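Local structure of Ufm1-specific protease (Caenorhabditis elegans, 5EJJ) at residues E2-D7 / G90-L95; S392-A397 / P419-I424; Y135-R140 / K149-R154; N317-L322 / V334-Q339. The protein is a thiol protease cleaving the peptide bond at the C-terminal glycine of the ubiquitin-like modifier ufm-1, and is needed to localise a subset of odorant receptors to olfactory cilia. All coordinates share one frame; numbering follows the deposited sequence.

Contact 1: E2-D7 / G90-L95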
# COMPACT_ATOMS: atom_id res chain seq x y z
N GLU A 2 24.04 23.35 2.11
CA GLU A 2 22.60 23.22 2.27
C GLU A 2 22.34 21.80 2.76
O GLU A 2 23.01 20.86 2.34
CB GLU A 2 21.92 23.47 0.92
CG GLU A 2 22.60 22.73 -0.23
CD GLU A 2 21.95 22.95 -1.59
OE1 GLU A 2 22.14 22.10 -2.49
OE2 GLU A 2 21.26 23.98 -1.77
N LEU A 3 21.37 21.64 3.65
CA LEU A 3 21.11 20.32 4.21
C LEU A 3 20.02 19.57 3.46
O LEU A 3 18.88 20.02 3.39
CB LEU A 3 20.69 20.41 5.67
CG LEU A 3 21.68 21.00 6.65
CD1 LEU A 3 21.14 20.77 8.05
CD2 LEU A 3 23.06 20.36 6.40
N TRP A 4 20.38 18.41 2.94
CA TRP A 4 19.41 17.49 2.40
C TRP A 4 19.25 16.36 3.37
O TRP A 4 20.17 16.03 4.10
CB TRP A 4 19.89 16.96 1.06
CG TRP A 4 19.64 17.94 -0.00
CD1 TRP A 4 20.39 19.04 -0.29
CD2 TRP A 4 18.55 17.95 -0.92
NE1 TRP A 4 19.85 19.73 -1.34
CE2 TRP A 4 18.71 19.08 -1.75
CE3 TRP A 4 17.46 17.11 -1.13
CZ2 TRP A 4 17.82 19.40 -2.77
CZ3 TRP A 4 16.57 17.41 -2.15
CH2 TRP A 4 16.76 18.56 -2.96
N PHE A 5 18.06 15.78 3.37
CA PHE A 5 17.76 14.67 4.24
C PHE A 5 17.34 13.50 3.39
O PHE A 5 16.70 13.66 2.35
CB PHE A 5 16.66 15.07 5.20
CG PHE A 5 17.05 16.20 6.10
CD1 PHE A 5 17.01 17.52 5.63
CD2 PHE A 5 17.49 15.96 7.40
CE1 PHE A 5 17.40 18.57 6.45
CE2 PHE A 5 17.86 17.00 8.22
CZ PHE A 5 17.82 18.32 7.75
N ILE A 6 17.73 12.31 3.83
CA ILE A 6 17.43 11.10 3.10
C ILE A 6 17.23 9.93 4.06
O ILE A 6 17.76 9.91 5.18
CB ILE A 6 18.55 10.82 2.11
CG1 ILE A 6 18.17 9.70 1.15
CG2 ILE A 6 19.85 10.54 2.84
CD1 ILE A 6 19.24 9.45 0.09
N ASP A 7 16.42 8.96 3.64
CA ASP A 7 16.33 7.72 4.38
C ASP A 7 17.23 6.70 3.69
O ASP A 7 16.79 6.00 2.76
CB ASP A 7 14.89 7.24 4.45
CG ASP A 7 14.70 6.03 5.35
OD1 ASP A 7 15.62 5.19 5.46
OD2 ASP A 7 13.59 5.91 5.93
N GLY A 90 19.10 15.84 -15.39
CA GLY A 90 19.71 15.86 -14.08
C GLY A 90 18.84 16.72 -13.19
O GLY A 90 18.10 17.58 -13.67
N GLY A 91 18.90 16.51 -11.90
CA GLY A 91 18.33 17.48 -10.99
C GLY A 91 19.41 18.45 -10.54
O GLY A 91 20.07 19.04 -11.38
N GLN A 92 19.63 18.60 -9.23
CA GLN A 92 20.57 19.58 -8.74
C GLN A 92 21.69 18.98 -7.86
O GLN A 92 22.43 19.70 -7.20
CB GLN A 92 19.84 20.71 -8.01
CG GLN A 92 19.22 20.27 -6.72
CD GLN A 92 17.77 20.71 -6.57
OE1 GLN A 92 16.84 19.89 -6.72
NE2 GLN A 92 17.56 22.00 -6.26
N PHE A 93 21.80 17.65 -7.87
CA PHE A 93 22.95 16.97 -7.25
C PHE A 93 23.13 15.55 -7.77
O PHE A 93 22.26 15.02 -8.46
CB PHE A 93 22.84 16.95 -5.72
CG PHE A 93 21.68 16.16 -5.21
CD1 PHE A 93 21.73 14.78 -5.12
CD2 PHE A 93 20.51 16.81 -4.81
CE1 PHE A 93 20.66 14.06 -4.67
CE2 PHE A 93 19.42 16.10 -4.35
CZ PHE A 93 19.50 14.72 -4.28
N THR A 94 24.27 14.95 -7.43
CA THR A 94 24.46 13.51 -7.68
C THR A 94 24.92 12.76 -6.43
O THR A 94 25.89 13.15 -5.78
CB THR A 94 25.42 13.23 -8.84
OG1 THR A 94 24.96 13.90 -10.03
CG2 THR A 94 25.46 11.74 -9.12
N LEU A 95 24.21 11.70 -6.08
CA LEU A 95 24.67 10.85 -4.98
C LEU A 95 25.88 10.06 -5.47
O LEU A 95 25.90 9.53 -6.60
CB LEU A 95 23.58 9.89 -4.50
CG LEU A 95 22.28 10.45 -3.91
CD1 LEU A 95 21.38 9.29 -3.52
CD2 LEU A 95 22.57 11.32 -2.71
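An edge-to-face aromatic pair, Trp4 with Phe93, lies in the core of the N-terminal MPN domain. It joins the start of the chain to the edge strand 94-97. No hydrogen bond links 2-7 to 90-95. The backbones stay well apart, with Trp4 CA and Phe93 CA 10.3 Å from each other. The side chains fill the gap. Phe93 turns its edge to one face of the Trp4 six-membered ring; the centroids are 4.9 Å apart and the planes meet at 64°. The atom that touches is Phe93 CE2, 3.8 Å from Trp4 CZ3. In Phe93, chi1 of 64° sets CG between the backbone N and the carbonyl carbon and brings the ring to the indole. Gln92 crosses the far end of the indole at about a right angle and lies at the exposed margin. The indole NE1 gives a weak hydrogen bond to Glu2 OE1, 3.5 Å long, within its own segment. Further along, Ile6 and Leu95 meet tip to tip, with Ile6 CD1 4.2 Å from Leu95 CD1. With an alanine at Trp4, the edge of Phe93 is likely to lose the face it rests on, and Glu2 its weak indole partner. Phe117 of strand 117-119 packs on both Trp4 and Phe93 and so closes an aromatic cluster. Strand 4-6 pairs in parallel with 117-119, and its side chains Trp4 and Ile6 rest on Val46 of strand 45-53. From strand 74-81, Val76 touches Trp4 and Phe93, and Leu79 meets Leu95.

Contact 2: S392-A397 / P419-I424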
# COMPACT_ATOMS: atom_id res chain seq x y z
N SER A 392 -23.60 -15.59 17.75
CA SER A 392 -23.25 -15.30 19.14
C SER A 392 -22.42 -16.36 19.87
O SER A 392 -21.74 -16.06 20.86
CB SER A 392 -24.51 -15.02 19.95
OG SER A 392 -25.30 -14.01 19.35
N GLY A 393 -22.49 -17.61 19.41
CA GLY A 393 -21.77 -18.67 20.07
C GLY A 393 -20.85 -19.45 19.15
O GLY A 393 -19.69 -19.73 19.47
N TRP A 394 -21.37 -19.76 17.97
CA TRP A 394 -20.76 -20.73 17.07
C TRP A 394 -19.72 -20.19 16.06
O TRP A 394 -18.75 -20.88 15.73
CB TRP A 394 -21.86 -21.47 16.32
CG TRP A 394 -22.76 -20.54 15.57
CD1 TRP A 394 -23.65 -19.64 16.09
CD2 TRP A 394 -22.86 -20.43 14.15
NE1 TRP A 394 -24.30 -18.98 15.08
CE2 TRP A 394 -23.83 -19.44 13.87
CE3 TRP A 394 -22.22 -21.07 13.08
CZ2 TRP A 394 -24.18 -19.08 12.58
CZ3 TRP A 394 -22.57 -20.72 11.79
CH2 TRP A 394 -23.54 -19.73 11.55
N GLY A 395 -19.93 -18.97 15.58
CA GLY A 395 -19.13 -18.42 14.50
C GLY A 395 -17.69 -18.01 14.76
O GLY A 395 -16.96 -17.78 13.80
N CYS A 396 -17.27 -17.95 16.03
CA CYS A 396 -15.93 -17.45 16.40
C CYS A 396 -14.79 -17.85 15.44
O CYS A 396 -13.96 -17.02 15.07
CB CYS A 396 -15.57 -17.79 17.87
SG CYS A 396 -15.57 -19.55 18.42
N ALA A 397 -14.78 -19.10 15.01
CA ALA A 397 -13.72 -19.56 14.14
C ALA A 397 -13.97 -19.18 12.69
O ALA A 397 -13.04 -19.06 11.91
CB ALA A 397 -13.54 -21.06 14.27
N PRO A 419 -15.73 -15.55 2.01
CA PRO A 419 -16.96 -16.35 2.07
C PRO A 419 -17.83 -16.10 3.30
O PRO A 419 -17.37 -15.65 4.35
CB PRO A 419 -16.44 -17.79 2.03
CG PRO A 419 -15.05 -17.69 1.40
CD PRO A 419 -14.52 -16.40 1.93
N SER A 420 -19.12 -16.39 3.13
CA SER A 420 -20.11 -16.33 4.20
C SER A 420 -20.08 -17.66 4.94
O SER A 420 -19.55 -18.65 4.41
CB SER A 420 -21.50 -16.14 3.61
OG SER A 420 -21.76 -17.14 2.63
N HIS A 421 -20.64 -17.70 6.14
CA HIS A 421 -20.73 -18.94 6.89
C HIS A 421 -21.27 -20.03 5.99
O HIS A 421 -20.61 -21.05 5.79
CB HIS A 421 -21.64 -18.81 8.10
CG HIS A 421 -21.30 -17.67 9.00
ND1 HIS A 421 -21.53 -16.36 8.64
CD2 HIS A 421 -20.79 -17.63 10.25
CE1 HIS A 421 -21.15 -15.56 9.63
NE2 HIS A 421 -20.70 -16.31 10.62
N ARG A 422 -22.45 -19.79 5.41
CA ARG A 422 -23.14 -20.82 4.62
C ARG A 422 -22.23 -21.37 3.53
O ARG A 422 -22.27 -22.56 3.21
CB ARG A 422 -24.43 -20.29 4.00
CG ARG A 422 -25.13 -21.28 3.06
CD ARG A 422 -26.64 -21.06 3.03
NE ARG A 422 -27.37 -22.22 2.52
CZ ARG A 422 -27.68 -23.30 3.25
NH1 ARG A 422 -27.31 -23.37 4.53
NH2 ARG A 422 -28.35 -24.30 2.70
N GLU A 423 -21.39 -20.49 3.00
CA GLU A 423 -20.53 -20.84 1.90
C GLU A 423 -19.33 -21.65 2.36
O GLU A 423 -18.79 -22.48 1.61
CB GLU A 423 -20.08 -19.57 1.18
CG GLU A 423 -19.48 -19.83 -0.17
CD GLU A 423 -19.57 -18.62 -1.05
OE1 GLU A 423 -20.00 -17.55 -0.54
OE2 GLU A 423 -19.23 -18.74 -2.25
N ILE A 424 -18.91 -21.40 3.60
CA ILE A 424 -17.82 -22.16 4.22
C ILE A 424 -18.35 -23.55 4.54
O ILE A 424 -17.74 -24.56 4.16
CB ILE A 424 -17.31 -21.49 5.54
CG1 ILE A 424 -16.86 -20.06 5.28
CG2 ILE A 424 -16.17 -22.29 6.15
CD1 ILE A 424 -16.59 -19.27 6.54
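Trp394 and His421 meet because their first torsions turn both rings into the space between the segments. In Trp394, chi1 of 57° puts CG between the backbone N and the carbonyl carbon, and the six-membered ring swings toward His421. In His421, chi1 of -53° sets CG opposite the carbonyl carbon. The pair belongs to the papain-like (clan CA) fold of the C78 peptidase domain. There, Cys396, inferred to be the active-site nucleophile, lies in helix 396-409. Trp394 lies two residues before it in the chain, with its side chain about 9 Å from that of His522, the inferred active-site histidine. The two rings cross obliquely, with planes 46° apart and centroids separated by 5.1 Å. No hydrogen bond crosses between the segments. Tyr398 of helix 396-409 touches both rings, and Trp444 also packs on Trp394. The segment 419-424 opens helix 421-425. Ser420 is its N-cap, with OG taking a weak bond from Glu423 N. His421 thus projects from the first turn of that helix toward the loop before Cys396. The nearest approach is Trp394 CH2 to His421 CD2, 3.7 Å.

Contact 3: Y135-R140 / K149-R154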
# COMPACT_ATOMS: atom_id res chain seq x y z
N TYR A 135 -12.18 12.10 -18.91
CA TYR A 135 -11.94 12.90 -20.11
C TYR A 135 -12.07 12.06 -21.36
O TYR A 135 -12.13 10.83 -21.29
CB TYR A 135 -10.60 13.64 -20.06
CG TYR A 135 -9.44 12.79 -19.62
CD1 TYR A 135 -9.14 12.65 -18.27
CD2 TYR A 135 -8.65 12.13 -20.55
CE1 TYR A 135 -8.09 11.87 -17.88
CE2 TYR A 135 -7.58 11.36 -20.15
CZ TYR A 135 -7.32 11.23 -18.81
OH TYR A 135 -6.26 10.46 -18.40
N GLU A 136 -12.14 12.72 -22.50
CA GLU A 136 -12.31 12.02 -23.75
C GLU A 136 -11.24 12.41 -24.77
O GLU A 136 -10.86 13.58 -24.87
CB GLU A 136 -13.71 12.28 -24.28
CG GLU A 136 -14.02 11.66 -25.62
CD GLU A 136 -15.41 12.03 -26.08
OE1 GLU A 136 -15.75 13.24 -26.03
OE2 GLU A 136 -16.17 11.10 -26.47
N TRP A 137 -10.74 11.42 -25.50
CA TRP A 137 -9.60 11.59 -26.40
C TRP A 137 -9.91 10.99 -27.74
O TRP A 137 -10.36 9.85 -27.82
CB TRP A 137 -8.38 10.86 -25.87
CG TRP A 137 -7.63 11.63 -24.91
CD1 TRP A 137 -7.93 12.87 -24.46
CD2 TRP A 137 -6.42 11.24 -24.25
NE1 TRP A 137 -6.99 13.30 -23.56
CE2 TRP A 137 -6.04 12.32 -23.41
CE3 TRP A 137 -5.63 10.09 -24.29
CZ2 TRP A 137 -4.88 12.29 -22.61
CZ3 TRP A 137 -4.46 10.07 -23.49
CH2 TRP A 137 -4.11 11.17 -22.66
N SER A 138 -9.63 11.75 -28.80
CA SER A 138 -9.86 11.27 -30.15
C SER A 138 -8.56 10.99 -30.88
O SER A 138 -7.69 11.86 -30.98
CB SER A 138 -10.72 12.26 -30.92
OG SER A 138 -12.09 11.93 -30.75
N LEU A 139 -8.44 9.76 -31.39
CA LEU A 139 -7.25 9.33 -32.12
C LEU A 139 -7.52 9.00 -33.61
O LEU A 139 -8.14 7.98 -33.93
CB LEU A 139 -6.62 8.13 -31.42
CG LEU A 139 -6.33 8.33 -29.93
CD1 LEU A 139 -5.41 7.23 -29.43
CD2 LEU A 139 -5.73 9.70 -29.67
N ARG A 140 -7.04 9.88 -34.49
CA ARG A 140 -7.11 9.70 -35.95
C ARG A 140 -6.53 8.37 -36.38
O ARG A 140 -5.43 8.00 -35.95
CB ARG A 140 -6.30 10.80 -36.65
CG ARG A 140 -6.99 12.11 -36.78
CD ARG A 140 -6.09 13.18 -36.30
NE ARG A 140 -5.35 13.81 -37.37
CZ ARG A 140 -4.15 14.37 -37.21
NH1 ARG A 140 -3.56 14.32 -36.02
NH2 ARG A 140 -3.53 14.95 -38.24
N LYS A 149 -0.45 11.67 -27.58
CA LYS A 149 0.53 12.60 -27.06
C LYS A 149 -0.06 14.02 -27.06
O LYS A 149 -0.04 14.70 -26.05
CB LYS A 149 1.82 12.49 -27.88
CG LYS A 149 3.00 13.34 -27.40
CD LYS A 149 4.30 12.91 -28.09
CE LYS A 149 5.44 13.93 -27.94
NZ LYS A 149 5.34 15.12 -28.84
N SER A 150 -0.62 14.46 -28.18
CA SER A 150 -1.11 15.84 -28.30
C SER A 150 -2.33 16.16 -27.44
O SER A 150 -2.52 17.32 -27.03
CB SER A 150 -1.41 16.19 -29.76
OG SER A 150 -2.22 17.37 -29.82
N ALA A 151 -3.17 15.16 -27.19
CA ALA A 151 -4.39 15.36 -26.42
C ALA A 151 -3.97 15.73 -25.02
O ALA A 151 -4.46 16.70 -24.42
CB ALA A 151 -5.21 14.10 -26.41
N ALA A 152 -3.01 14.95 -24.52
CA ALA A 152 -2.42 15.16 -23.21
C ALA A 152 -1.91 16.59 -23.01
O ALA A 152 -2.33 17.27 -22.07
CB ALA A 152 -1.33 14.12 -22.95
N GLU A 153 -1.01 17.06 -23.87
CA GLU A 153 -0.51 18.42 -23.74
C GLU A 153 -1.62 19.49 -23.62
O GLU A 153 -1.53 20.38 -22.78
CB GLU A 153 0.49 18.76 -24.87
CG GLU A 153 0.70 17.62 -25.85
CD GLU A 153 2.06 17.68 -26.58
OE1 GLU A 153 3.03 18.17 -25.96
OE2 GLU A 153 2.15 17.24 -27.75
N ARG A 154 -2.66 19.38 -24.43
CA ARG A 154 -3.76 20.35 -24.39
C ARG A 154 -4.66 20.10 -23.20
O ARG A 154 -5.45 20.97 -22.80
CB ARG A 154 -4.60 20.26 -25.67
CG ARG A 154 -4.03 20.94 -26.93
CD ARG A 154 -4.67 20.37 -28.19
NE ARG A 154 -5.82 19.52 -27.85
CZ ARG A 154 -5.97 18.25 -28.22
NH1 ARG A 154 -5.05 17.66 -29.00
NH2 ARG A 154 -7.06 17.58 -27.83
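Strand residue Trp137 and helix residue Ala151 lie opposite in the register, their CA atoms 6.4 Å apart, the closest CA pair between 135-140 and 149-154. In Trp137, chi1 of -85° puts CG anti to the carbonyl carbon, beside the backbone N, and the indole bends round to reach Ala151. Ala151 CB sits over one face of the indole in a CH-pi contact, 3.4 Å from the centroid of the five-membered ring and 9° off the ring normal. The nearest atom is Trp137 NE1, 3.5 Å from Ala151 CB. Ala152 lies further along the ring, with its CB 4.0 Å from Trp137 CZ2. On the opposite face of the indole stands Tyr135, whose CE2 is 3.6 Å above the ring plane. The indole is therefore sandwiched between a strand neighbour and the helix. A glycine in place of Trp137 would probably leave the Ala151 methyl without its aromatic face and open a gap between strand and helix. Met272 of helix 253-280 touches both Trp137 and Ala152, while Val148 and Leu155 of helix 144-156 also pack on Trp137. The contact is plain helix-on-sheet packing, in which helix 144-156 follows strand 127-139 and folds back over the mixed sheet.

Contact 4: N317-L322 / V334-Q339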
# COMPACT_ATOMS: atom_id res chain seq x y z
N ASN A 317 3.30 -9.31 -17.09
CA ASN A 317 4.61 -8.86 -17.56
C ASN A 317 4.85 -7.39 -17.25
O ASN A 317 6.00 -6.95 -17.07
CB ASN A 317 4.75 -9.09 -19.06
CG ASN A 317 5.09 -10.51 -19.41
OD1 ASN A 317 5.00 -11.41 -18.57
ND2 ASN A 317 5.49 -10.73 -20.67
N TYR A 318 3.75 -6.65 -17.20
CA TYR A 318 3.74 -5.22 -16.92
C TYR A 318 3.97 -5.03 -15.43
O TYR A 318 4.79 -4.20 -15.01
CB TYR A 318 2.38 -4.67 -17.28
CG TYR A 318 2.24 -3.17 -17.16
CD1 TYR A 318 2.87 -2.32 -18.08
CD2 TYR A 318 1.46 -2.60 -16.16
CE1 TYR A 318 2.74 -0.95 -18.00
CE2 TYR A 318 1.32 -1.24 -16.06
CZ TYR A 318 1.96 -0.41 -16.99
OH TYR A 318 1.81 0.97 -16.88
N ARG A 319 3.24 -5.81 -14.65
CA ARG A 319 3.46 -5.85 -13.22
C ARG A 319 4.93 -6.13 -12.92
O ARG A 319 5.56 -5.44 -12.12
CB ARG A 319 2.54 -6.87 -12.57
CG ARG A 319 1.41 -6.21 -11.83
CD ARG A 319 0.12 -6.98 -11.95
NE ARG A 319 0.29 -8.36 -11.51
CZ ARG A 319 -0.17 -9.42 -12.17
NH1 ARG A 319 -0.84 -9.27 -13.32
NH2 ARG A 319 0.04 -10.64 -11.67
N ILE A 320 5.52 -7.11 -13.61
CA ILE A 320 6.94 -7.40 -13.39
C ILE A 320 7.81 -6.21 -13.80
O ILE A 320 8.72 -5.81 -13.08
CB ILE A 320 7.36 -8.70 -14.12
CG1 ILE A 320 6.95 -9.90 -13.29
CG2 ILE A 320 8.87 -8.73 -14.37
CD1 ILE A 320 6.40 -10.99 -14.11
N ARG A 321 7.50 -5.63 -14.95
CA ARG A 321 8.25 -4.49 -15.44
C ARG A 321 8.18 -3.38 -14.41
O ARG A 321 9.20 -2.79 -14.03
CB ARG A 321 7.66 -4.03 -16.77
CG ARG A 321 8.10 -2.65 -17.22
CD ARG A 321 9.33 -2.69 -18.10
NE ARG A 321 9.48 -1.43 -18.84
CZ ARG A 321 10.64 -0.80 -19.03
NH1 ARG A 321 11.77 -1.32 -18.54
NH2 ARG A 321 10.68 0.34 -19.71
N LEU A 322 6.97 -3.14 -13.92
CA LEU A 322 6.75 -2.10 -12.94
C LEU A 322 7.53 -2.33 -11.65
O LEU A 322 8.08 -1.39 -11.11
CB LEU A 322 5.26 -1.91 -12.66
CG LEU A 322 4.44 -1.14 -13.70
CD1 LEU A 322 3.28 -0.52 -13.02
CD2 LEU A 322 5.24 -0.05 -14.35
N VAL A 334 2.69 -6.83 -5.36
CA VAL A 334 2.56 -5.47 -4.85
C VAL A 334 1.48 -4.68 -5.61
O VAL A 334 0.80 -3.87 -5.01
CB VAL A 334 3.91 -4.71 -4.92
CG1 VAL A 334 3.78 -3.33 -4.34
CG2 VAL A 334 4.98 -5.49 -4.18
N LEU A 335 1.30 -4.95 -6.90
CA LEU A 335 0.48 -4.09 -7.76
C LEU A 335 -0.75 -4.76 -8.34
O LEU A 335 -1.18 -4.43 -9.45
CB LEU A 335 1.32 -3.55 -8.92
CG LEU A 335 2.57 -2.77 -8.54
CD1 LEU A 335 3.37 -2.47 -9.77
CD2 LEU A 335 2.20 -1.50 -7.81
N ARG A 336 -1.32 -5.73 -7.63
CA ARG A 336 -2.53 -6.36 -8.12
C ARG A 336 -3.70 -5.45 -7.84
O ARG A 336 -3.73 -4.77 -6.81
CB ARG A 336 -2.75 -7.70 -7.45
CG ARG A 336 -1.56 -8.61 -7.54
CD ARG A 336 -1.33 -9.03 -8.96
NE ARG A 336 -2.49 -9.75 -9.48
CZ ARG A 336 -2.68 -11.06 -9.34
NH1 ARG A 336 -1.77 -11.81 -8.70
NH2 ARG A 336 -3.78 -11.62 -9.84
N LEU A 337 -4.66 -5.44 -8.76
CA LEU A 337 -5.88 -4.65 -8.63
C LEU A 337 -6.47 -4.78 -7.23
O LEU A 337 -7.00 -3.83 -6.66
CB LEU A 337 -6.88 -5.12 -9.68
CG LEU A 337 -7.73 -4.09 -10.40
CD1 LEU A 337 -7.16 -2.69 -10.25
CD2 LEU A 337 -7.83 -4.48 -11.86
N SER A 338 -6.36 -5.99 -6.70
CA SER A 338 -6.86 -6.35 -5.38
C SER A 338 -6.15 -5.60 -4.24
O SER A 338 -6.68 -5.48 -3.13
CB SER A 338 -6.67 -7.86 -5.22
OG SER A 338 -6.26 -8.19 -3.91
N GLN A 339 -4.95 -5.10 -4.53
CA GLN A 339 -4.11 -4.45 -3.53
C GLN A 339 -4.23 -2.92 -3.51
O GLN A 339 -3.72 -2.26 -2.59
CB GLN A 339 -2.67 -4.82 -3.78
CG GLN A 339 -2.41 -6.27 -3.80
CD GLN A 339 -0.93 -6.58 -3.78
OE1 GLN A 339 -0.36 -6.96 -4.80
NE2 GLN A 339 -0.30 -6.44 -2.61
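Leu335 makes the tightly packed part of this contact, set between Leu322 and the aliphatic CG and CD of Arg319; the guanidinium ends of Arg319 and Arg336 make its looser, partly exposed side. Both leucines are buried. Their side chains cross at about a right angle, and Leu335 CD1 lies 3.5 Å from Leu322 CB. Leu335 points from the loop toward the helix, with CG opposite its own carbonyl carbon (chi1 -57°). Strand 302-306 lies against the pair, with Leu304 on Leu322 and Leu302 on Leu335. Phe64 of helix 59-68 also touches Leu322.

Arg319 runs past Leu335 in the opposite direction, with its CG 3.9 Å from Leu335 CB. The guanidinium groups of Arg319 and Arg336 lie face over face but not flat, their planes 31° apart. Arg319 NH2 comes 3.5 Å from Arg336 NE. Both atoms are donors, so this is no hydrogen bond, and the like charges are likely to repel unless solvent screens them. Arg336 is bent at chi2 and chi3, which folds its chain back toward Arg319.

Within the loop, Arg336 N donates to Gln339 OE1 at 3.2 Å, with a nearly straight N-H...O angle of 168°. Gln339 NE2 in turn bonds to Pro333 O. Helix 312-325 and the loop after it are thus packed together by Leu335 set against Leu322 and the aliphatic part of Arg319, and both lie on strand 302-306.

Overall arrangement
Along the chain the order is contact 1, contact 3, contact 4, contact 2, each closing before the next opens. None touches another. Contact 1 belongs to the N-terminal MPN domain. Contact 3 joins helix 144-156 to the mixed sheet with strands 127-139 and 235-247. Contact 4 is the most central, about 12 Å from the centre of the chain. Contacts 3 and 4 are closest by centres, about 26 Å apart. Contact 2 lies in the C78 peptidase domain, about 54 Å from contact 1 between centres and across the chain's centre. It alone includes a residue, Cys396, inferred to be part of the active site. The other three lie away from the active-site residues, yet the MPN domain of contact 1 modulates substrate recognition and activity.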